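Long-range contacts in uncharacterized conserved protein YndB, AHSA1/START domain (Micromonospora chersina, PDB 6V04), which is of unknown function but, as a START/Bet v1-like protein encoded in the dynemicin locus, probably takes part in dynemicin biosynthesis: residues P164-T169 and D205-L210; D172-A177 and A264-A269; G184-V189 and F197-W202; L210-E215 and T223-R228. All blocks are in the same frame, centred on the assembly; numbering follows the deposited sequence. Where two conformers were deposited one is given.

Contact 1. Residues P164-T169 and D205-L210; sequences PLREET and DRERAL
R166 and E207 form a side-on salt bridge in which two nitrogens of the arginine, NE and NH2, converge on E207 OE2. R166 NE lies 2.6 Å from E207 OE2, on its anti side, while R166 NH2 reaches the same oxygen at 2.8 Å from above the carboxylate plane. The second bridge is end-on and nearly coplanar: R206 NH1 bonds E168 OE1 at 2.9 Å and R206 NH2 bonds E168 OE2 at 2.7 Å, the latter on the syn lone pair. The aliphatic chain of R166 covers one face of the R206 guanidinium, with CG 3.6 Å above the plane and over its centre; the two guanidinium planes are 13° apart but do not stack. A bend in the E168 chain (chi2 -91°) swings CD toward R206.

Behind these charges, the backbone bond from E207 N to L165 O, 2.7 Å long, joins the two loops. The buried L165 side chain packs alongside, with CD1 against A209 N and CD2 against L210 CB. R208 and A209 both face D205 in a classic beta bulge, directly after E207. R166 NH2 has a further acceptor in S161 O.

Charges thus run glutamate, arginine, arginine, glutamate. The two arginines, with R166 NE 3.8 Å from R206 NH2, would repel each other, and a carboxylate on each probably offsets that cost.

Contact 2. Residues D172-A177 and A264-A269; sequences DWLPIA and ATWTAA
A269, which meets W173 through both its CB and its carbonyl, is fixed in the helix by the bond from A269 N to T265 O, 2.9 Å long. These two residues, one helical turn apart, turn the same face of helix 252-277 toward the loop W173-P175. No hydrogen bond crosses between the segments, so the contact rests on packing.

W173 comes in edge first. Its CE3 lies 3.5 Å from A269 O, which sits near the indole plane, and 4.0 Å from A269 CB. On the backbone side, A269 CB also touches W173 O at 3.6 Å. L174 CG covers one face of the W173 ring. At the pyrrole end, W173 NE1 is hydrogen-bonded to P164 O, which helps to fix the ring's rotation.

L174 reaches the other indole as well: its CD2 approaches W266 CZ3 at 3.5 Å, obliquely to that ring. W266 CZ3 and W173 CZ3 are 4.2 Å apart, with the W173 atom at the edge of the W266 ring. W266 NE1 is bonded to H242 ND1 on strand 236-243. One turn before A269 in the helix, T265 CG2 meets P175 CG at 3.8 Å; P175 is the centre of an inverse gamma turn, closed by a weak bond from I176 N to L174 O.

A long C-terminal helix packed against a curved seven-stranded antiparallel sheet and its connecting segments is the helix-grip arrangement of the START/Bet v1-like fold.

Contact 3. Residues G184-V189 and F197-W202; sequences GWFFVV and FTLRDW
F186 and F197 form an antiparallel hydrogen-bonded pair, F186 N to F197 O at 2.8 Å and F197 N to F186 O at 2.9 Å, between strand segments whose directions differ by 129°. Two residues along each strand, L199 N bonds G184 O at 3.0 Å, with the donor 60° out of the carbonyl plane. On its other side strand 183-187 is irregular too: G184 and W185 both face A177 in a classic beta bulge.

F197 lies on the face that also carries F186. Its CB sits 3.4 Å from F186 O, an atom lying in the plane of the ring at its edge, and its CE1 meets V188 CG2 at 3.8 Å. Replacing F197 by an alanine would probably leave V188 CG2 without its ring partner and open a gap beside F262, whose ring meets that of F197 edge-to-face. L199 CB packs against G184 C at 3.7 Å, and L199 CD1 lies at the edge of the F186 ring. The W185 and T198 side chains diverge, yet the indole returns far enough for W185 CZ3 to reach T198 OG1 at 3.6 Å. R196 adds a cation-pi contact to this indole.

The hairpin is flanked by strand 176-178, bonded to G184 and W185 through A177, and by strand 209-214, where F212 touches F186 and L199, and V214 touches F197. Helix 252-277 covers the F186 and V188 side through T265 and F262.

Contact 4. Residues L210-E215 and T223-R228; sequences LTFAVE and TACQVR
T223 pairs with V214 at the end of the hairpin, and its CB lies 3.6 Å from V214 O. From there OG1 is placed between the backbone N and the carbonyl carbon (chi1 65°), which turns it onto V214 O; the hydroxyl donates to a lone pair of that oxygen at 2.8 Å. OG1 also sits 3.4 Å from V214 CB. T223 N donates to V214 O as well, so two bonds grip this carbonyl, and OG1 has a further hydrogen-bond partner in H242 NE2.

In this antiparallel register L210-V227, F212-C225 and V214-T223 are hydrogen-bonded pairs, alternating with the non-hydrogen-bonded T211-Q226 and A213-A224. On the face of T223, C225 CB stands over the F212 ring, 3.9 Å from its centroid and 17° off the normal. C225, modelled in two conformers, has SG oblique to the ring in one of them. Putting an alanine in place of F212 would probably leave C225 CB without the ring beneath it and open a gap beside W266.

T211 CG2 and Q226 CG meet on the opposite face, 3.9 Å apart. Strands 196-205 and 236-243 flank this hairpin, and W266 of helix 252-277 covers F212, C225 and V227.

In the fold
The first sheet, with its helices up to 116-139, precedes all four contacts, which belong to the second seven-stranded sheet and its helix. From the loop after strand 151-157, the chain opens contact 1 and then contact 2. Contact 3 closes first, a short hairpin loop nested inside both. Contact 1 closes next, at the turn before strand 209-214, and contact 4 follows in series, sharing L210 with it and lying within the loop of contact 2. Contact 2 closes last, when helix 252-277 returns, so contacts 1 and 2 cross. Together they tie the loop after strand 151-157, neighbouring strands of one sheet and the C-terminal helix.

Contact 1. Residues P164-T169 and D205-L210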
# COMPACT_ATOMS: atom_id res chain seq x y z
N PRO A 164 -16.50 11.44 -5.22
CA PRO A 164 -16.42 11.14 -3.78
C PRO A 164 -16.21 12.35 -2.88
O PRO A 164 -16.38 12.23 -1.66
CB PRO A 164 -15.21 10.19 -3.69
CG PRO A 164 -14.38 10.56 -4.90
CD PRO A 164 -15.38 10.83 -5.96
N LEU A 165 -15.80 13.50 -3.42
CA LEU A 165 -15.41 14.64 -2.59
C LEU A 165 -16.43 15.76 -2.69
O LEU A 165 -16.13 16.88 -3.14
CB LEU A 165 -14.00 15.12 -2.94
CG LEU A 165 -12.92 14.06 -2.70
CD1 LEU A 165 -11.53 14.64 -2.97
CD2 LEU A 165 -13.01 13.50 -1.27
N ARG A 166 -17.65 15.48 -2.24
CA ARG A 166 -18.73 16.45 -2.15
C ARG A 166 -19.35 16.34 -0.77
O ARG A 166 -19.42 15.24 -0.21
CB ARG A 166 -19.80 16.22 -3.19
CG ARG A 166 -19.31 16.31 -4.64
CD ARG A 166 -20.38 15.80 -5.57
NE ARG A 166 -20.00 15.91 -6.98
CZ ARG A 166 -20.52 15.17 -7.95
NH1 ARG A 166 -21.46 14.27 -7.67
NH2 ARG A 166 -20.10 15.32 -9.20
N GLU A 167 -19.82 17.46 -0.23
CA GLU A 167 -20.43 17.37 1.09
C GLU A 167 -21.56 16.36 1.08
O GLU A 167 -21.77 15.64 2.07
CB GLU A 167 -20.93 18.74 1.55
CG GLU A 167 -19.83 19.63 2.15
CD GLU A 167 -19.18 19.05 3.41
OE1 GLU A 167 -19.66 18.01 3.92
OE2 GLU A 167 -18.19 19.64 3.89
N GLU A 168 -22.28 16.26 -0.04
CA GLU A 168 -23.43 15.38 -0.14
C GLU A 168 -23.07 13.95 -0.56
O GLU A 168 -23.98 13.12 -0.64
CB GLU A 168 -24.45 15.97 -1.12
CG GLU A 168 -24.08 15.93 -2.60
CD GLU A 168 -23.36 17.18 -3.08
OE1 GLU A 168 -22.84 17.95 -2.25
OE2 GLU A 168 -23.32 17.38 -4.32
N THR A 169 -21.80 13.64 -0.81
CA THR A 169 -21.40 12.26 -1.11
C THR A 169 -20.42 11.64 -0.13
O THR A 169 -20.24 10.42 -0.16
CB THR A 169 -20.78 12.15 -2.52
OG1 THR A 169 -19.60 12.97 -2.61
CG2 THR A 169 -21.77 12.56 -3.59
N ASP A 205 -12.42 20.70 0.01
CA ASP A 205 -12.34 21.49 -1.22
C ASP A 205 -13.06 20.66 -2.27
O ASP A 205 -12.53 19.65 -2.75
CB ASP A 205 -10.89 21.77 -1.58
CG ASP A 205 -10.73 22.74 -2.74
OD1 ASP A 205 -11.73 23.34 -3.19
OD2 ASP A 205 -9.58 22.90 -3.20
N ARG A 206 -14.29 21.06 -2.60
CA ARG A 206 -15.20 20.23 -3.39
C ARG A 206 -14.53 19.70 -4.66
O ARG A 206 -13.97 20.46 -5.45
CB ARG A 206 -16.45 21.04 -3.74
CG ARG A 206 -17.51 20.27 -4.51
CD ARG A 206 -18.73 21.09 -4.74
NE ARG A 206 -19.75 20.36 -5.49
CZ ARG A 206 -20.76 19.70 -4.93
NH1 ARG A 206 -20.90 19.67 -3.61
NH2 ARG A 206 -21.64 19.06 -5.69
N GLU A 207 -14.59 18.37 -4.82
CA GLU A 207 -14.06 17.63 -5.99
C GLU A 207 -12.56 17.85 -6.22
O GLU A 207 -12.07 17.69 -7.34
CB GLU A 207 -14.86 17.96 -7.26
CG GLU A 207 -16.29 17.45 -7.18
CD GLU A 207 -17.09 17.59 -8.46
OE1 GLU A 207 -16.52 17.97 -9.51
OE2 GLU A 207 -18.31 17.33 -8.40
N ARG A 208 -11.83 18.18 -5.15
CA ARG A 208 -10.39 18.38 -5.22
C ARG A 208 -9.66 17.63 -4.11
O ARG A 208 -8.83 16.75 -4.38
CB ARG A 208 -10.06 19.88 -5.13
CG ARG A 208 -10.67 20.78 -6.22
CD ARG A 208 -10.01 20.58 -7.56
NE ARG A 208 -10.54 21.47 -8.60
CZ ARG A 208 -11.59 21.20 -9.37
NH1 ARG A 208 -12.25 20.05 -9.24
NH2 ARG A 208 -11.97 22.07 -10.29
N ALA A 209 -9.98 17.95 -2.86
CA ALA A 209 -9.19 17.45 -1.75
C ALA A 209 -9.97 17.58 -0.46
O ALA A 209 -10.82 18.46 -0.32
CB ALA A 209 -7.86 18.20 -1.63
N LEU A 210 -9.67 16.69 0.48
CA LEU A 210 -10.31 16.65 1.79
C LEU A 210 -9.23 16.38 2.81
O LEU A 210 -8.44 15.45 2.65
CB LEU A 210 -11.37 15.55 1.83
CG LEU A 210 -11.88 15.12 3.21
CD1 LEU A 210 -12.61 16.27 3.88
CD2 LEU A 210 -12.78 13.92 3.06

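Contact 2. Residues D172-A177 and A264-A269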
# COMPACT_ATOMS: atom_id res chain seq x y z
N ASP A 172 -21.51 8.69 1.77
CA ASP A 172 -21.75 7.50 0.96
C ASP A 172 -20.64 6.47 1.10
O ASP A 172 -20.89 5.27 0.93
CB ASP A 172 -21.88 7.87 -0.53
CG ASP A 172 -23.13 8.70 -0.85
OD1 ASP A 172 -24.07 8.76 -0.03
OD2 ASP A 172 -23.17 9.30 -1.96
N TRP A 173 -19.40 6.90 1.37
CA TRP A 173 -18.28 5.97 1.34
C TRP A 173 -17.33 6.07 2.54
O TRP A 173 -16.57 5.12 2.78
CB TRP A 173 -17.48 6.13 0.03
CG TRP A 173 -16.72 7.42 -0.09
CD1 TRP A 173 -17.23 8.65 -0.41
CD2 TRP A 173 -15.33 7.60 0.12
NE1 TRP A 173 -16.22 9.59 -0.41
CE2 TRP A 173 -15.05 8.97 -0.08
CE3 TRP A 173 -14.27 6.74 0.47
CZ2 TRP A 173 -13.76 9.49 0.04
CZ3 TRP A 173 -13.01 7.26 0.59
CH2 TRP A 173 -12.76 8.62 0.37
N LEU A 174 -17.34 7.18 3.30
CA LEU A 174 -16.46 7.29 4.45
C LEU A 174 -17.19 6.84 5.72
O LEU A 174 -18.39 7.06 5.85
CB LEU A 174 -15.99 8.73 4.64
CG LEU A 174 -14.93 9.19 3.64
CD1 LEU A 174 -14.80 10.70 3.65
CD2 LEU A 174 -13.60 8.55 3.96
N PRO A 175 -16.46 6.25 6.66
CA PRO A 175 -17.08 5.78 7.93
C PRO A 175 -17.19 6.91 8.94
O PRO A 175 -16.56 6.90 10.00
CB PRO A 175 -16.10 4.69 8.37
CG PRO A 175 -14.78 5.22 7.94
CD PRO A 175 -15.03 5.89 6.60
N ILE A 176 -18.02 7.90 8.63
CA ILE A 176 -18.11 9.12 9.42
C ILE A 176 -19.56 9.40 9.79
O ILE A 176 -20.50 8.90 9.15
CB ILE A 176 -17.49 10.33 8.68
CG1 ILE A 176 -18.21 10.56 7.35
CG2 ILE A 176 -16.01 10.09 8.45
CD1 ILE A 176 -17.75 11.82 6.61
N ALA A 177 -19.75 10.20 10.83
CA ALA A 177 -21.07 10.69 11.19
C ALA A 177 -20.94 12.11 11.73
O ALA A 177 -19.88 12.53 12.18
CB ALA A 177 -21.75 9.79 12.23
N ALA A 264 -7.33 -1.45 7.34
CA ALA A 264 -8.45 -2.25 6.88
C ALA A 264 -9.68 -1.38 6.66
O ALA A 264 -10.47 -1.63 5.74
CB ALA A 264 -8.74 -3.34 7.91
N THR A 265 -9.85 -0.36 7.50
CA THR A 265 -10.98 0.55 7.34
C THR A 265 -10.87 1.32 6.03
O THR A 265 -11.85 1.46 5.29
CB THR A 265 -11.05 1.50 8.53
OG1 THR A 265 -11.34 0.74 9.70
CG2 THR A 265 -12.14 2.54 8.37
N TRP A 266 -9.67 1.84 5.73
CA TRP A 266 -9.50 2.57 4.49
C TRP A 266 -9.64 1.66 3.28
O TRP A 266 -10.19 2.08 2.25
CB TRP A 266 -8.15 3.29 4.47
CG TRP A 266 -8.18 4.56 5.26
CD1 TRP A 266 -7.55 4.82 6.45
CD2 TRP A 266 -8.92 5.74 4.93
NE1 TRP A 266 -7.84 6.09 6.86
CE2 TRP A 266 -8.69 6.68 5.96
CE3 TRP A 266 -9.76 6.10 3.87
CZ2 TRP A 266 -9.26 7.94 5.96
CZ3 TRP A 266 -10.32 7.37 3.86
CH2 TRP A 266 -10.06 8.28 4.89
N THR A 267 -9.19 0.41 3.38
CA THR A 267 -9.39 -0.54 2.29
C THR A 267 -10.88 -0.70 2.00
O THR A 267 -11.31 -0.67 0.84
CB THR A 267 -8.75 -1.88 2.65
OG1 THR A 267 -7.34 -1.70 2.84
CG2 THR A 267 -8.98 -2.90 1.56
N ALA A 268 -11.69 -0.83 3.05
CA ALA A 268 -13.14 -0.96 2.88
C ALA A 268 -13.74 0.31 2.29
O ALA A 268 -14.67 0.25 1.48
CB ALA A 268 -13.77 -1.28 4.22
N ALA A 269 -13.24 1.47 2.71
CA ALA A 269 -13.78 2.73 2.21
C ALA A 269 -13.49 2.90 0.73
O ALA A 269 -14.37 3.32 -0.03
CB ALA A 269 -13.20 3.90 3.00

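Contact 3. Residues G184-V189 and F197-W202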
# COMPACT_ATOMS: atom_id res chain seq x y z
N GLY A 184 -17.99 14.73 12.76
CA GLY A 184 -17.38 14.81 14.08
C GLY A 184 -16.88 13.48 14.61
O GLY A 184 -16.14 13.46 15.60
N TRP A 185 -17.26 12.37 13.97
CA TRP A 185 -16.79 11.04 14.35
C TRP A 185 -16.28 10.26 13.15
O TRP A 185 -16.84 10.36 12.06
CB TRP A 185 -17.91 10.20 15.00
CG TRP A 185 -18.63 10.81 16.15
CD1 TRP A 185 -19.93 11.19 16.17
CD2 TRP A 185 -18.10 11.08 17.44
NE1 TRP A 185 -20.26 11.68 17.41
CE2 TRP A 185 -19.14 11.63 18.21
CE3 TRP A 185 -16.85 10.91 18.03
CZ2 TRP A 185 -18.97 12.01 19.54
CZ3 TRP A 185 -16.68 11.29 19.36
CH2 TRP A 185 -17.73 11.85 20.08
N PHE A 186 -15.25 9.46 13.39
CA PHE A 186 -14.72 8.49 12.44
C PHE A 186 -14.77 7.13 13.12
O PHE A 186 -14.32 7.00 14.26
CB PHE A 186 -13.28 8.87 12.06
CG PHE A 186 -12.69 8.06 10.95
CD1 PHE A 186 -12.12 6.82 11.19
CD2 PHE A 186 -12.63 8.57 9.65
CE1 PHE A 186 -11.55 6.08 10.19
CE2 PHE A 186 -12.05 7.83 8.64
CZ PHE A 186 -11.50 6.59 8.91
N PHE A 187 -15.32 6.12 12.44
CA PHE A 187 -15.57 4.82 13.05
C PHE A 187 -14.71 3.72 12.45
O PHE A 187 -14.56 3.63 11.22
CB PHE A 187 -17.03 4.42 12.88
CG PHE A 187 -17.98 5.36 13.55
CD1 PHE A 187 -18.14 5.34 14.93
CD2 PHE A 187 -18.70 6.27 12.82
CE1 PHE A 187 -19.02 6.21 15.56
CE2 PHE A 187 -19.58 7.15 13.44
CZ PHE A 187 -19.74 7.10 14.81
N VAL A 188 -14.15 2.89 13.32
CA VAL A 188 -13.42 1.68 12.95
C VAL A 188 -14.21 0.52 13.53
O VAL A 188 -14.15 0.25 14.74
CB VAL A 188 -11.98 1.69 13.46
CG1 VAL A 188 -11.27 0.39 13.12
CG2 VAL A 188 -11.22 2.87 12.87
N VAL A 189 -14.96 -0.17 12.68
CA VAL A 189 -15.93 -1.17 13.12
C VAL A 189 -15.33 -2.55 12.85
O VAL A 189 -15.30 -3.02 11.71
CB VAL A 189 -17.28 -0.97 12.41
CG1 VAL A 189 -18.30 -1.99 12.91
CG2 VAL A 189 -17.78 0.45 12.61
N PHE A 197 -13.87 7.40 17.08
CA PHE A 197 -12.78 8.35 17.16
C PHE A 197 -13.27 9.75 16.84
O PHE A 197 -14.07 9.94 15.92
CB PHE A 197 -11.65 7.96 16.19
CG PHE A 197 -11.04 6.63 16.50
CD1 PHE A 197 -11.63 5.46 16.07
CD2 PHE A 197 -9.89 6.55 17.26
CE1 PHE A 197 -11.08 4.23 16.37
CE2 PHE A 197 -9.33 5.33 17.57
CZ PHE A 197 -9.93 4.16 17.12
N THR A 198 -12.75 10.73 17.58
CA THR A 198 -13.08 12.13 17.33
C THR A 198 -12.42 12.63 16.04
O THR A 198 -11.21 12.48 15.85
CB THR A 198 -12.64 12.99 18.50
OG1 THR A 198 -13.32 12.58 19.69
CG2 THR A 198 -12.95 14.46 18.22
N LEU A 199 -13.22 13.26 15.19
CA LEU A 199 -12.75 13.84 13.93
C LEU A 199 -12.73 15.35 14.11
O LEU A 199 -13.69 15.93 14.63
CB LEU A 199 -13.68 13.42 12.79
CG LEU A 199 -13.25 13.76 11.37
CD1 LEU A 199 -13.88 12.80 10.38
CD2 LEU A 199 -13.64 15.18 11.04
N ARG A 200 -11.62 15.98 13.71
CA ARG A 200 -11.42 17.41 13.87
C ARG A 200 -10.92 18.02 12.57
O ARG A 200 -10.36 17.34 11.71
CB ARG A 200 -10.39 17.74 14.96
CG ARG A 200 -10.69 17.17 16.34
CD ARG A 200 -11.88 17.84 17.02
NE ARG A 200 -11.66 17.99 18.46
CZ ARG A 200 -12.62 18.07 19.37
NH1 ARG A 200 -13.90 17.99 19.01
NH2 ARG A 200 -12.31 18.21 20.65
N ASP A 201 -11.08 19.34 12.47
CA ASP A 201 -10.47 20.13 11.39
C ASP A 201 -10.89 19.64 10.00
O ASP A 201 -10.09 19.61 9.07
CB ASP A 201 -8.94 20.13 11.52
CG ASP A 201 -8.48 20.77 12.83
OD1 ASP A 201 -9.13 21.73 13.28
OD2 ASP A 201 -7.46 20.31 13.39
N TRP A 202 -12.16 19.31 9.85
CA TRP A 202 -12.69 18.93 8.54
C TRP A 202 -12.57 20.09 7.56
O TRP A 202 -13.09 21.18 7.83
CB TRP A 202 -14.14 18.50 8.69
CG TRP A 202 -14.88 18.14 7.42
CD1 TRP A 202 -15.58 18.98 6.61
CD2 TRP A 202 -15.00 16.84 6.85
NE1 TRP A 202 -16.13 18.28 5.56
CE2 TRP A 202 -15.79 16.97 5.68
CE3 TRP A 202 -14.52 15.57 7.20
CZ2 TRP A 202 -16.11 15.88 4.89
CZ3 TRP A 202 -14.84 14.50 6.40
CH2 TRP A 202 -15.62 14.65 5.26

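Contact 4. Residues L210-E215 and T223-R228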
# COMPACT_ATOMS: atom_id res chain seq x y z
N LEU A 210 -9.67 16.69 0.48
CA LEU A 210 -10.31 16.65 1.79
C LEU A 210 -9.23 16.38 2.81
O LEU A 210 -8.44 15.45 2.65
CB LEU A 210 -11.37 15.55 1.83
CG LEU A 210 -11.88 15.12 3.21
CD1 LEU A 210 -12.61 16.27 3.88
CD2 LEU A 210 -12.78 13.92 3.06
N THR A 211 -9.16 17.20 3.86
CA THR A 211 -8.26 16.93 4.96
C THR A 211 -9.03 16.94 6.26
O THR A 211 -10.03 17.65 6.42
CB THR A 211 -7.09 17.93 5.03
OG1 THR A 211 -7.58 19.26 5.21
CG2 THR A 211 -6.29 17.88 3.75
N PHE A 212 -8.57 16.12 7.20
CA PHE A 212 -9.11 16.14 8.55
C PHE A 212 -8.14 15.41 9.45
O PHE A 212 -7.21 14.73 8.99
CB PHE A 212 -10.53 15.53 8.63
CG PHE A 212 -10.64 14.12 8.13
CD1 PHE A 212 -10.45 13.05 8.98
CD2 PHE A 212 -10.98 13.86 6.81
CE1 PHE A 212 -10.56 11.75 8.52
CE2 PHE A 212 -11.08 12.57 6.34
CZ PHE A 212 -10.88 11.51 7.20
N ALA A 213 -8.37 15.54 10.75
CA ALA A 213 -7.54 14.91 11.77
C ALA A 213 -8.40 13.92 12.53
O ALA A 213 -9.61 14.14 12.69
CB ALA A 213 -6.97 15.95 12.73
N VAL A 214 -7.79 12.82 12.94
CA VAL A 214 -8.46 11.85 13.81
C VAL A 214 -7.68 11.74 15.11
O VAL A 214 -6.49 11.40 15.11
CB VAL A 214 -8.61 10.48 13.12
CG1 VAL A 214 -9.34 9.52 14.05
CG2 VAL A 214 -9.36 10.62 11.81
N GLU A 215 -8.36 12.05 16.21
CA GLU A 215 -7.76 11.96 17.53
C GLU A 215 -7.73 10.50 17.97
O GLU A 215 -8.66 9.75 17.69
CB GLU A 215 -8.57 12.75 18.55
CG GLU A 215 -8.68 14.22 18.29
CD GLU A 215 -9.43 14.94 19.40
OE1 GLU A 215 -9.92 14.27 20.33
OE2 GLU A 215 -9.52 16.19 19.33
N THR A 223 -3.65 12.15 14.46
CA THR A 223 -3.32 11.65 13.13
C THR A 223 -3.92 12.57 12.07
O THR A 223 -4.87 13.31 12.34
CB THR A 223 -3.81 10.21 12.94
OG1 THR A 223 -5.23 10.15 12.99
CG2 THR A 223 -3.23 9.29 13.99
N ALA A 224 -3.33 12.55 10.87
CA ALA A 224 -3.67 13.49 9.81
C ALA A 224 -4.05 12.72 8.56
O ALA A 224 -3.30 11.85 8.12
CB ALA A 224 -2.51 14.43 9.52
N CYS A 225 -5.19 13.07 7.98
CA CYS A 225 -5.71 12.37 6.82
C CYS A 225 -5.87 13.33 5.66
O CYS A 225 -6.42 14.43 5.82
CB CYS A 225 -7.04 11.71 7.14
SG CYS A 225 -7.69 10.83 5.74
N GLN A 226 -5.41 12.90 4.49
CA GLN A 226 -5.53 13.65 3.25
C GLN A 226 -6.13 12.73 2.21
O GLN A 226 -5.60 11.64 1.96
CB GLN A 226 -4.17 14.17 2.80
CG GLN A 226 -3.50 15.11 3.78
CD GLN A 226 -2.10 14.66 4.16
OE1 GLN A 226 -1.37 14.11 3.33
NE2 GLN A 226 -1.73 14.88 5.41
N VAL A 227 -7.23 13.16 1.59
CA VAL A 227 -7.89 12.44 0.51
C VAL A 227 -7.91 13.37 -0.70
O VAL A 227 -8.21 14.56 -0.57
CB VAL A 227 -9.33 12.05 0.91
CG1 VAL A 227 -10.02 11.28 -0.22
CG2 VAL A 227 -9.32 11.22 2.18
N ARG A 228 -7.57 12.84 -1.87
CA ARG A 228 -7.51 13.65 -3.07
C ARG A 228 -8.03 12.85 -4.25
O ARG A 228 -8.00 11.63 -4.25
CB ARG A 228 -6.08 14.13 -3.34
CG ARG A 228 -5.36 14.63 -2.11
CD ARG A 228 -4.27 15.64 -2.43
NE ARG A 228 -3.34 15.79 -1.30
CZ ARG A 228 -3.66 16.34 -0.13
NH1 ARG A 228 -4.89 16.79 0.10
NH2 ARG A 228 -2.74 16.43 0.83